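Local structure of glycosyl hydrolase 25 (Streptococcus pneumoniae, 4FF5) at residues K234-I237 and H242-D245; I206-S211 and L216-K221; V138-A143 and A175-K180; N169-L174 and T198-S203. The protein takes part in host-cell invasion as a virulence factor and, as a family 25 glycosyl hydrolase, probably cleaves glycosidic bonds of bacterial cell-wall peptidoglycan. One frame throughout, in Å; residues are numbered along the deposited sequence.

Interaction 1. Residues K234-I237 and H242-D245; sequences KGKI and HDLD
Gly-235 and Leu-244 form an antiparallel hydrogen-bonded pair, and this is the close-packed part of the contact. Gly-235 N donates to Leu-244 O at 2.8 Å, and Leu-244 N returns a bond to Gly-235 O at 2.9 Å; both are bent, with N-H...O angles of 137° and 146°. The same Gly-235 O also receives a CA-H...O contact from Asp-243 CA at 3.5 Å. On the Leu-244 side, CD1 rests against Ile-237 CB at 4.1 Å, and strand 54-57 packs against both, Leu-57 on Leu-244 and Ile-55 on Ile-237. The charged part is looser and faces solvent. There the Asp-243 carboxylate lies between two lysines: OD2 runs beside the aliphatic chain of Lys-234, nearest CG at 3.9 Å, while OD1 makes a long salt bridge to Lys-236 NZ at 3.6 Å. Lys-236 folds back at chi2 (-85°), which carries its ammonium over the His-242 backbone, where its hydrogen bond goes to Asp-241 O. A water accepts from Ile-237 N and reaches His-242 O at 2.9 Å, spanning the wider end. The antiparallel pair closes the short loop between strands 234-235 and 244-249, the latter the last strand of the TIM barrel.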
loop_
_atom_site.group_PDB
_atom_site.type_symbol
_atom_site.label_atom_id
_atom_site.label_comp_id
_atom_site.label_asym_id
_atom_site.label_seq_id
_atom_site.Cartn_x
_atom_site.Cartn_y
_atom_site.Cartn_z
ATOM N N LYS A 234 -6.330 -9.917 -9.389
ATOM C CA LYS A 234 -7.387 -10.052 -10.396
ATOM C C LYS A 234 -8.771 -10.009 -9.781
ATOM O O LYS A 234 -9.699 -10.654 -10.247
ATOM C CB LYS A 234 -7.159 -11.305 -11.243
ATOM C CG LYS A 234 -5.735 -11.322 -11.784
ATOM C CD LYS A 234 -5.528 -12.204 -12.992
ATOM C CE LYS A 234 -4.254 -11.760 -13.695
ATOM N NZ LYS A 234 -3.796 -12.741 -14.725
ATOM N N GLY A 235 -8.893 -9.234 -8.713
ATOM C CA GLY A 235 -10.178 -8.990 -8.103
ATOM C C GLY A 235 -11.086 -8.137 -8.976
ATOM O O GLY A 235 -10.630 -7.435 -9.886
ATOM N N LYS A 236 -12.385 -8.238 -8.717
ATOM C CA LYS A 236 -13.389 -7.424 -9.404
ATOM C C LYS A 236 -14.322 -6.878 -8.356
ATOM O O LYS A 236 -14.921 -7.653 -7.605
ATOM C CB LYS A 236 -14.173 -8.257 -10.427
ATOM C CG LYS A 236 -13.321 -8.773 -11.578
ATOM C CD LYS A 236 -13.180 -7.743 -12.687
ATOM C CE LYS A 236 -12.055 -8.114 -13.635
ATOM N NZ LYS A 236 -12.203 -7.419 -14.942
ATOM N N ILE A 237 -14.426 -5.547 -8.287
ATOM C CA ILE A 237 -15.316 -4.874 -7.337
ATOM C C ILE A 237 -16.237 -3.911 -8.094
ATOM O O ILE A 237 -15.806 -3.217 -9.022
ATOM C CB ILE A 237 -14.540 -4.096 -6.252
ATOM C CG1 ILE A 237 -13.675 -5.046 -5.415
ATOM C CG2 ILE A 237 -15.488 -3.326 -5.338
ATOM C CD1 ILE A 237 -13.025 -4.406 -4.212
ATOM N N HIS A 242 -12.180 -3.282 -14.357
ATOM C CA HIS A 242 -10.935 -4.011 -14.592
ATOM C C HIS A 242 -10.384 -4.622 -13.336
ATOM O O HIS A 242 -10.938 -4.422 -12.253
ATOM C CB HIS A 242 -9.910 -3.094 -15.248
ATOM C CG HIS A 242 -10.498 -2.240 -16.340
ATOM N ND1 HIS A 242 -10.998 -2.770 -17.473
ATOM C CD2 HIS A 242 -10.706 -0.862 -16.418
ATOM C CE1 HIS A 242 -11.489 -1.783 -18.252
ATOM N NE2 HIS A 242 -11.307 -0.613 -17.606
ATOM N N ASP A 243 -9.291 -5.366 -13.494
ATOM C CA ASP A 243 -8.624 -6.098 -12.406
ATOM C C ASP A 243 -8.175 -5.200 -11.260
ATOM O O ASP A 243 -7.630 -4.113 -11.494
ATOM C CB ASP A 243 -7.408 -6.852 -12.956
ATOM C CG ASP A 243 -7.788 -8.076 -13.747
ATOM O OD1 ASP A 243 -8.958 -8.465 -13.727
ATOM O OD2 ASP A 243 -6.904 -8.662 -14.396
ATOM N N LEU A 244 -8.389 -5.661 -10.025
ATOM C CA LEU A 244 -7.930 -4.933 -8.841
ATOM C C LEU A 244 -7.160 -5.826 -7.879
ATOM O O LEU A 244 -7.533 -6.993 -7.640
ATOM C CB LEU A 244 -9.113 -4.332 -8.074
ATOM C CG LEU A 244 -9.752 -3.035 -8.562
ATOM C CD1 LEU A 244 -10.998 -2.733 -7.740
ATOM C CD2 LEU A 244 -8.734 -1.904 -8.480
ATOM N N ASP A 245 -6.109 -5.259 -7.302
ATOM C CA ASP A 245 -5.447 -5.885 -6.171
ATOM C C ASP A 245 -6.375 -5.823 -4.974
ATOM O O ASP A 245 -6.786 -4.720 -4.572
ATOM C CB ASP A 245 -4.179 -5.117 -5.786
ATOM C CG ASP A 245 -3.044 -5.253 -6.799
ATOM O OD1 ASP A 245 -2.048 -4.491 -6.668
ATOM O OD2 ASP A 245 -3.119 -6.095 -7.718
HETATM O O HOH W 1 -12.939 -4.188 -10.215
#

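Interaction 2. Residues I206-S211 and L216-K221; sequences IPSYGS and LESSPK
The Glu-217 carboxylate is the flat group of this contact, and Ser-211 meets it at OE1: its OG donates at 2.7 Å from the syn side, 27° out of the carboxylate plane, and its backbone N points at the same oxygen almost straight (167°). The N to OE1 distance of 2.5 Å is very short, and its exact value is doubtful. OE2 has a further partner, Ser-213 OG, in the loop joining the two segments. Glu-217 CG sits between its own backbone N and carbonyl carbon (chi1 72°), which puts it beside Tyr-209 O, and the extended chain beyond carries the carboxylate to Ser-211. At the other end, the Ile-206 methyl CG2 packs on the puckered Pro-220 ring, 3.7 Å from CB and 3.8 Å from CG. Between these ends, Ser-208 OG and Ser-218 OG share a hydrogen bond of 2.9 Å in which either may donate. A water links Ser-208 O, at 3.0 Å, with Glu-217 N, which donates to it. The segments run roughly antiparallel at the end of strand 203-207. Its neighbour 228-232 pairs with Ile-206 and Ser-208 and touches Pro-220 through His-229, while helix 188-193 meets Ile-206 through Val-188.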
loop_
_atom_site.group_PDB
_atom_site.type_symbol
_atom_site.label_atom_id
_atom_site.label_comp_id
_atom_site.label_asym_id
_atom_site.label_seq_id
_atom_site.Cartn_x
_atom_site.Cartn_y
_atom_site.Cartn_z
ATOM N N ILE A 206 1.792 -8.762 3.149
ATOM C CA ILE A 206 2.410 -9.821 2.323
ATOM C C ILE A 206 1.496 -10.304 1.199
ATOM O O ILE A 206 0.329 -10.649 1.439
ATOM C CB ILE A 206 2.914 -11.048 3.160
ATOM C CG1 ILE A 206 3.884 -10.618 4.265
ATOM C CG2 ILE A 206 3.594 -12.091 2.257
ATOM C CD1 ILE A 206 4.301 -11.727 5.237
ATOM N N PRO A 207 2.033 -10.357 -0.042
ATOM C CA PRO A 207 1.227 -10.936 -1.120
ATOM C C PRO A 207 1.292 -12.473 -1.147
ATOM O O PRO A 207 2.352 -13.057 -0.908
ATOM C CB PRO A 207 1.878 -10.368 -2.378
ATOM C CG PRO A 207 3.349 -10.218 -1.996
ATOM C CD PRO A 207 3.338 -9.838 -0.528
ATOM N N SER A 208 0.166 -13.120 -1.439
ATOM C CA SER A 208 0.189 -14.556 -1.771
ATOM C C SER A 208 -1.078 -14.871 -2.557
ATOM O O SER A 208 -2.166 -14.787 -2.008
ATOM C CB SER A 208 0.251 -15.410 -0.504
ATOM O OG SER A 208 0.291 -16.790 -0.819
ATOM N N TYR A 209 -0.925 -15.186 -3.848
ATOM C CA TYR A 209 -2.072 -15.254 -4.757
ATOM C C TYR A 209 -2.631 -16.635 -5.059
ATOM O O TYR A 209 -3.704 -16.729 -5.656
ATOM C CB TYR A 209 -1.757 -14.606 -6.112
ATOM C CG TYR A 209 -1.381 -13.134 -6.103
ATOM C CD1 TYR A 209 -1.550 -12.339 -4.965
ATOM C CD2 TYR A 209 -0.854 -12.542 -7.256
ATOM C CE1 TYR A 209 -1.184 -10.997 -4.969
ATOM C CE2 TYR A 209 -0.508 -11.196 -7.279
ATOM C CZ TYR A 209 -0.676 -10.432 -6.129
ATOM O OH TYR A 209 -0.316 -9.104 -6.161
ATOM N N GLY A 210 -1.911 -17.691 -4.675
ATOM C CA GLY A 210 -2.170 -19.020 -5.229
ATOM C C GLY A 210 -2.126 -18.925 -6.745
ATOM O O GLY A 210 -1.133 -18.481 -7.315
ATOM N N SER A 211 -3.226 -19.314 -7.389
ATOM C CA SER A 211 -3.365 -19.277 -8.851
ATOM C C SER A 211 -3.750 -17.892 -9.395
ATOM O O SER A 211 -3.744 -17.678 -10.622
ATOM C CB SER A 211 -4.430 -20.284 -9.304
ATOM O OG SER A 211 -5.730 -19.804 -8.985
ATOM N N LEU A 216 -9.638 -15.403 -2.396
ATOM C CA LEU A 216 -8.674 -15.855 -1.381
ATOM C C LEU A 216 -8.403 -17.349 -1.546
ATOM O O LEU A 216 -9.321 -18.157 -1.427
ATOM C CB LEU A 216 -9.213 -15.554 0.027
ATOM C CG LEU A 216 -8.395 -15.844 1.314
ATOM C CD1 LEU A 216 -6.918 -16.113 1.065
ATOM C CD2 LEU A 216 -8.554 -14.718 2.331
ATOM N N GLU A 217 -7.168 -17.733 -1.845
ATOM C CA GLU A 217 -6.920 -19.168 -2.015
ATOM C C GLU A 217 -5.675 -19.765 -1.371
ATOM O O GLU A 217 -5.538 -20.992 -1.308
ATOM C CB GLU A 217 -7.061 -19.582 -3.478
ATOM C CG GLU A 217 -5.956 -19.130 -4.392
ATOM C CD GLU A 217 -6.169 -19.635 -5.799
ATOM O OE1 GLU A 217 -5.246 -20.288 -6.336
ATOM O OE2 GLU A 217 -7.267 -19.399 -6.353
ATOM N N SER A 218 -4.771 -18.913 -0.917
ATOM C CA SER A 218 -3.597 -19.346 -0.161
ATOM C C SER A 218 -3.088 -18.147 0.609
ATOM O O SER A 218 -3.061 -17.031 0.080
ATOM C CB SER A 218 -2.494 -19.928 -1.067
ATOM O OG SER A 218 -1.552 -18.941 -1.453
ATOM N N SER A 219 -2.701 -18.371 1.862
ATOM C CA SER A 219 -2.188 -17.307 2.718
ATOM C C SER A 219 -0.664 -17.329 2.754
ATOM O O SER A 219 -0.044 -18.342 2.393
ATOM C CB SER A 219 -2.765 -17.430 4.133
ATOM O OG SER A 219 -4.180 -17.429 4.090
ATOM N N PRO A 220 -0.050 -16.201 3.160
ATOM C CA PRO A 220 1.416 -16.116 3.178
ATOM C C PRO A 220 2.089 -17.301 3.881
ATOM O O PRO A 220 1.691 -17.663 4.986
ATOM C CB PRO A 220 1.664 -14.814 3.922
ATOM C CG PRO A 220 0.484 -13.947 3.557
ATOM C CD PRO A 220 -0.675 -14.921 3.561
ATOM N N LYS A 221 3.090 -17.898 3.227
ATOM C CA LYS A 221 3.741 -19.109 3.739
ATOM C C LYS A 221 4.882 -18.743 4.687
ATOM O O LYS A 221 6.064 -18.943 4.385
ATOM C CB LYS A 221 4.225 -20.018 2.595
ATOM C CG LYS A 221 3.102 -20.607 1.757
ATOM C CD LYS A 221 3.648 -21.284 0.507
ATOM C CE LYS A 221 2.696 -21.138 -0.678
ATOM N NZ LYS A 221 1.710 -22.251 -0.727
HETATM O O HOH W 2 -4.858 -15.981 -2.278
#

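Interaction 3. Residues V138-A143 and A175-K180; sequences VFYNAA and ASLGAK
Tyr-140 carries the contact from the C-terminal end of helix 129-143, setting its ring against Leu-177 at the end of helix 163-177. The apolar part is a CH-pi contact: Leu-177 CB stands over one face of the ring, 4.1 Å from the centroid and 20° off the normal. Leu-177 and Tyr-140 slide past each other in opposite directions, so Leu-177 CD1 reaches back to Tyr-140 CB at 3.8 Å. Farther out on the ring, Ala-179 CB touches CE2, also at 3.8 Å. Tyr-140 CG lies anti to the backbone N (chi1 -170°), which extends the ring across to the other helix. The polar part is carried by water. No direct hydrogen bond crosses, but the Tyr-140 hydroxyl meets two waters: one at 2.6 Å, in the ring plane, donates to Leu-177 O, and the other makes a weak bond to Gly-178 O. Gly-178 has positive phi and ends the helix in a Schellman motif, bringing the backbone past the hydroxyl, with Gly-178 C at 3.6 Å from Tyr-140 OH. Tyr-151 also touches Tyr-140. The amphipathic tyrosine thus packs carbon against carbon while its hydroxyl, by way of water, reaches the carbonyls of Leu-177 and Gly-178 where the helix ends.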
loop_
_atom_site.group_PDB
_atom_site.type_symbol
_atom_site.label_atom_id
_atom_site.label_comp_id
_atom_site.label_asym_id
_atom_site.label_seq_id
_atom_site.Cartn_x
_atom_site.Cartn_y
_atom_site.Cartn_z
ATOM N N VAL A 138 10.844 12.410 -1.919
ATOM C CA VAL A 138 9.856 12.663 -2.976
ATOM C C VAL A 138 8.475 12.097 -2.608
ATOM O O VAL A 138 7.421 12.729 -2.868
ATOM C CB VAL A 138 10.341 12.074 -4.331
ATOM C CG1 VAL A 138 9.259 12.153 -5.408
ATOM C CG2 VAL A 138 11.610 12.779 -4.804
ATOM N N PHE A 139 8.499 10.907 -2.010
ATOM C CA PHE A 139 7.299 10.136 -1.630
ATOM C C PHE A 139 6.628 10.825 -0.464
ATOM O O PHE A 139 5.443 11.107 -0.510
ATOM C CB PHE A 139 7.752 8.726 -1.251
ATOM C CG PHE A 139 6.701 7.849 -0.618
ATOM C CD1 PHE A 139 5.399 7.754 -1.143
ATOM C CD2 PHE A 139 7.058 7.002 0.441
ATOM C CE1 PHE A 139 4.458 6.895 -0.566
ATOM C CE2 PHE A 139 6.120 6.134 1.000
ATOM C CZ PHE A 139 4.825 6.070 0.488
ATOM N N TYR A 140 7.407 11.121 0.580
ATOM C CA TYR A 140 6.857 11.807 1.734
ATOM C C TYR A 140 6.253 13.170 1.379
ATOM O O TYR A 140 5.157 13.488 1.829
ATOM C CB TYR A 140 7.883 11.949 2.850
ATOM C CG TYR A 140 7.280 12.439 4.137
ATOM C CD1 TYR A 140 7.328 13.798 4.477
ATOM C CD2 TYR A 140 6.615 11.563 4.990
ATOM C CE1 TYR A 140 6.761 14.258 5.653
ATOM C CE2 TYR A 140 6.040 12.014 6.166
ATOM C CZ TYR A 140 6.125 13.356 6.491
ATOM O OH TYR A 140 5.561 13.797 7.648
ATOM N N ASN A 141 6.975 13.966 0.596
ATOM C CA ASN A 141 6.516 15.316 0.258
ATOM C C ASN A 141 5.278 15.312 -0.612
ATOM O O ASN A 141 4.448 16.211 -0.508
ATOM C CB ASN A 141 7.638 16.147 -0.365
ATOM C CG ASN A 141 8.769 16.428 0.613
ATOM O OD1 ASN A 141 8.608 16.275 1.832
ATOM N ND2 ASN A 141 9.935 16.818 0.087
ATOM N N ALA A 142 5.120 14.281 -1.437
ATOM C CA ALA A 142 3.930 14.196 -2.271
ATOM C C ALA A 142 2.693 13.698 -1.498
ATOM O O ALA A 142 1.581 14.145 -1.725
ATOM C CB ALA A 142 4.201 13.337 -3.499
ATOM N N ALA A 143 2.907 12.799 -0.543
ATOM C CA ALA A 143 1.805 12.133 0.116
ATOM C C ALA A 143 1.367 12.818 1.408
ATOM O O ALA A 143 0.182 12.797 1.730
ATOM C CB ALA A 143 2.182 10.680 0.417
ATOM N N ALA A 175 11.158 8.056 8.255
ATOM C CA ALA A 175 10.973 8.324 9.696
ATOM C C ALA A 175 11.464 9.717 10.081
ATOM O O ALA A 175 10.740 10.487 10.722
ATOM C CB ALA A 175 11.685 7.259 10.532
ATOM N N SER A 176 12.685 10.041 9.668
ATOM C CA SER A 176 13.304 11.325 9.977
ATOM C C SER A 176 12.538 12.524 9.387
ATOM O O SER A 176 12.666 13.636 9.873
ATOM C CB SER A 176 14.751 11.353 9.484
ATOM O OG SER A 176 14.790 11.603 8.091
ATOM N N LEU A 177 11.763 12.291 8.327
ATOM C CA LEU A 177 10.963 13.354 7.734
ATOM C C LEU A 177 9.647 13.534 8.476
ATOM O O LEU A 177 8.964 14.538 8.292
ATOM C CB LEU A 177 10.699 13.105 6.243
ATOM C CG LEU A 177 11.884 13.158 5.281
ATOM C CD1 LEU A 177 11.452 12.532 3.969
ATOM C CD2 LEU A 177 12.421 14.574 5.078
ATOM N N GLY A 178 9.284 12.548 9.293
ATOM C CA GLY A 178 8.100 12.642 10.151
ATOM C C GLY A 178 7.056 11.536 10.066
ATOM O O GLY A 178 6.095 11.533 10.844
ATOM N N ALA A 179 7.208 10.622 9.111
ATOM C CA ALA A 179 6.309 9.462 9.022
ATOM C C ALA A 179 6.395 8.623 10.301
ATOM O O ALA A 179 7.486 8.327 10.770
ATOM C CB ALA A 179 6.650 8.606 7.818
ATOM N N LYS A 180 5.238 8.236 10.840
ATOM C CA LYS A 180 5.168 7.428 12.056
ATOM C C LYS A 180 4.774 5.990 11.739
ATOM O O LYS A 180 5.328 5.055 12.302
ATOM C CB LYS A 180 4.140 8.017 13.035
ATOM C CG LYS A 180 4.340 9.493 13.371
ATOM C CD LYS A 180 5.646 9.723 14.098
ATOM C CE LYS A 180 5.854 11.207 14.342
ATOM N NZ LYS A 180 7.311 11.406 14.571
HETATM O O HOH W 3 3.635 12.060 8.852
HETATM O O HOH W 4 6.289 16.090 8.503
#

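Interaction 4. Residues N169-L174 and T198-S203; sequences NFRAKL and TGKFTS
Arg-171 and Phe-201 meet through a CH-pi contact, the main apolar part of this surface junction. Arg-171 CD lies over the centre of the phenyl ring, 3.8 Å from the centroid and 11° off the normal, and CG presses on CE2 at 3.4 Å. It is therefore the methylene chain, not the charge, that covers the ring: the guanidinium plane stands 88° from the ring plane. A bend at chi3 (59°) lifts the guanidinium off the phenylalanine and turns it toward Lys-200. The second packing contact is made there, where Lys-200 CB sits over one face of the guanidinium, offset to its rim and 3.8 Å from NE.

The electrostatic part brings two positive groups together, with Arg-171 NH2 only 4.3 Å from Lys-200 NZ. Glu-168 probably offsets this: it forms a salt bridge to Arg-171 NE and a long, weak ion pair to Lys-200 NZ. The solvent-mediated part is a single water that accepts from Arg-171 NH1 at 2.9 Å and donates to Lys-200 O at 2.8 Å, linking the arginine to the backbone of the loop. Within that loop, Phe-201 N bonds to Thr-198 O and closes a type I beta turn, whose third and fourth residues, Lys-200 and Phe-201, supply the two contacting side chains.

The loop joins helix 188-193 to strand 203-207, and Arg-171 fastens it to the flank of helix 163-177. Beneath them lies the sheet: Phe-201 also packs on Leu-153 of strand 151-155 and Ile-184 of strand 182-186, and Arg-171 on Ile-182.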
loop_
_atom_site.group_PDB
_atom_site.type_symbol
_atom_site.label_atom_id
_atom_site.label_comp_id
_atom_site.label_asym_id
_atom_site.label_seq_id
_atom_site.Cartn_x
_atom_site.Cartn_y
_atom_site.Cartn_z
ATOM N N ASN A 169 17.597 2.155 4.531
ATOM C CA ASN A 169 17.888 3.551 4.170
ATOM C C ASN A 169 16.606 4.333 3.868
ATOM O O ASN A 169 16.409 5.469 4.356
ATOM C CB ASN A 169 18.827 3.642 2.967
ATOM C CG ASN A 169 20.204 3.074 3.245
ATOM O OD1 ASN A 169 20.731 3.178 4.366
ATOM N ND2 ASN A 169 20.805 2.475 2.219
ATOM N N PHE A 170 15.740 3.705 3.075
ATOM C CA PHE A 170 14.451 4.293 2.715
ATOM C C PHE A 170 13.604 4.525 3.973
ATOM O O PHE A 170 13.121 5.645 4.194
ATOM C CB PHE A 170 13.735 3.375 1.719
ATOM C CG PHE A 170 12.569 4.020 0.984
ATOM C CD1 PHE A 170 11.373 4.316 1.636
ATOM C CD2 PHE A 170 12.663 4.293 -0.374
ATOM C CE1 PHE A 170 10.301 4.877 0.948
ATOM C CE2 PHE A 170 11.596 4.867 -1.073
ATOM C CZ PHE A 170 10.411 5.162 -0.407
ATOM N N ARG A 171 13.416 3.466 4.774
ATOM C CA ARG A 171 12.644 3.543 6.016
ATOM C C ARG A 171 13.130 4.648 6.976
ATOM O O ARG A 171 12.332 5.458 7.456
ATOM C CB ARG A 171 12.673 2.189 6.743
ATOM C CG ARG A 171 11.645 2.074 7.859
ATOM C CD ARG A 171 12.119 1.153 8.990
ATOM N NE ARG A 171 13.380 1.633 9.574
ATOM C CZ ARG A 171 13.486 2.604 10.480
ATOM N NH1 ARG A 171 12.402 3.225 10.927
ATOM N NH2 ARG A 171 14.693 2.968 10.923
ATOM N N ALA A 172 14.429 4.630 7.279
ATOM C CA ALA A 172 15.052 5.626 8.158
ATOM C C ALA A 172 14.817 7.059 7.676
ATOM O O ALA A 172 14.509 7.956 8.477
ATOM C CB ALA A 172 16.546 5.354 8.287
ATOM N N LYS A 173 14.974 7.286 6.372
ATOM C CA LYS A 173 14.761 8.629 5.843
ATOM C C LYS A 173 13.307 9.066 6.026
ATOM O O LYS A 173 13.033 10.194 6.467
ATOM C CB LYS A 173 15.204 8.736 4.382
ATOM C CG LYS A 173 15.029 10.130 3.779
ATOM C CD LYS A 173 16.112 11.085 4.301
ATOM C CE LYS A 173 16.105 12.384 3.510
ATOM N NZ LYS A 173 17.208 13.271 3.971
ATOM N N LEU A 174 12.371 8.166 5.722
ATOM C CA LEU A 174 10.955 8.469 5.863
ATOM C C LEU A 174 10.614 8.829 7.309
ATOM O O LEU A 174 9.896 9.797 7.560
ATOM C CB LEU A 174 10.137 7.260 5.408
ATOM C CG LEU A 174 8.664 7.409 5.074
ATOM C CD1 LEU A 174 8.465 8.516 4.049
ATOM C CD2 LEU A 174 8.118 6.086 4.557
ATOM N N THR A 198 12.201 -7.108 8.844
ATOM C CA THR A 198 10.964 -6.336 8.976
ATOM C C THR A 198 10.800 -5.719 10.385
ATOM O O THR A 198 9.834 -4.995 10.637
ATOM C CB THR A 198 9.722 -7.180 8.622
ATOM O OG1 THR A 198 9.497 -8.170 9.639
ATOM C CG2 THR A 198 9.899 -7.870 7.258
ATOM N N GLY A 199 11.747 -6.014 11.275
ATOM C CA GLY A 199 11.646 -5.684 12.709
ATOM C C GLY A 199 11.368 -4.225 13.053
ATOM O O GLY A 199 10.607 -3.929 13.965
ATOM N N LYS A 200 11.978 -3.299 12.318
ATOM C CA LYS A 200 11.803 -1.875 12.597
ATOM C C LYS A 200 10.547 -1.236 11.988
ATOM O O LYS A 200 10.203 -0.083 12.314
ATOM C CB LYS A 200 13.049 -1.101 12.193
ATOM C CG LYS A 200 14.304 -1.576 12.911
ATOM C CD LYS A 200 15.299 -0.447 13.018
ATOM C CE LYS A 200 16.511 -0.682 12.156
ATOM N NZ LYS A 200 17.568 0.256 12.649
ATOM N N PHE A 201 9.866 -1.976 11.106
ATOM C CA PHE A 201 8.614 -1.497 10.539
ATOM C C PHE A 201 7.495 -1.681 11.547
ATOM O O PHE A 201 7.606 -2.504 12.460
ATOM C CB PHE A 201 8.299 -2.216 9.214
ATOM C CG PHE A 201 9.266 -1.879 8.128
ATOM C CD1 PHE A 201 10.441 -2.606 7.962
ATOM C CD2 PHE A 201 9.018 -0.801 7.278
ATOM C CE1 PHE A 201 11.364 -2.264 6.972
ATOM C CE2 PHE A 201 9.931 -0.468 6.289
ATOM C CZ PHE A 201 11.109 -1.186 6.137
ATOM N N THR A 202 6.419 -0.916 11.377
ATOM C CA THR A 202 5.291 -0.946 12.325
ATOM C C THR A 202 4.187 -1.915 11.891
ATOM O O THR A 202 3.282 -2.254 12.676
ATOM C CB THR A 202 4.715 0.472 12.606
ATOM O OG1 THR A 202 4.291 1.080 11.384
ATOM C CG2 THR A 202 5.743 1.377 13.271
ATOM N N SER A 203 4.277 -2.380 10.646
ATOM C CA SER A 203 3.369 -3.402 10.121
ATOM C C SER A 203 3.990 -4.129 8.923
ATOM O O SER A 203 4.917 -3.619 8.284
ATOM C CB SER A 203 2.038 -2.776 9.692
ATOM O OG SER A 203 1.089 -3.775 9.319
HETATM O O HOH W 5 9.651 2.326 10.922
#

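From the N terminus, 138-143 opens interaction 3 and 169-174 opens interaction 4; 175-180 then closes the first and 198-203 the second, so the two cross. Interaction 3 spans strand 151-155 to join helices 129-143 and 163-177; interaction 4 spans strand 182-186 and helix 188-193 to tie helix 163-177 to the loop before strand 203-207. They share that helix and touch directly, for instance Tyr-140 CB against Leu-174 CD1. Two short loops follow in series: interaction 2 closes one after strand 203-207, interaction 1 one before strand 244-249. Both reach the same barrel sheet, their centres about 15 Å apart, across the chain's centre from interaction 3.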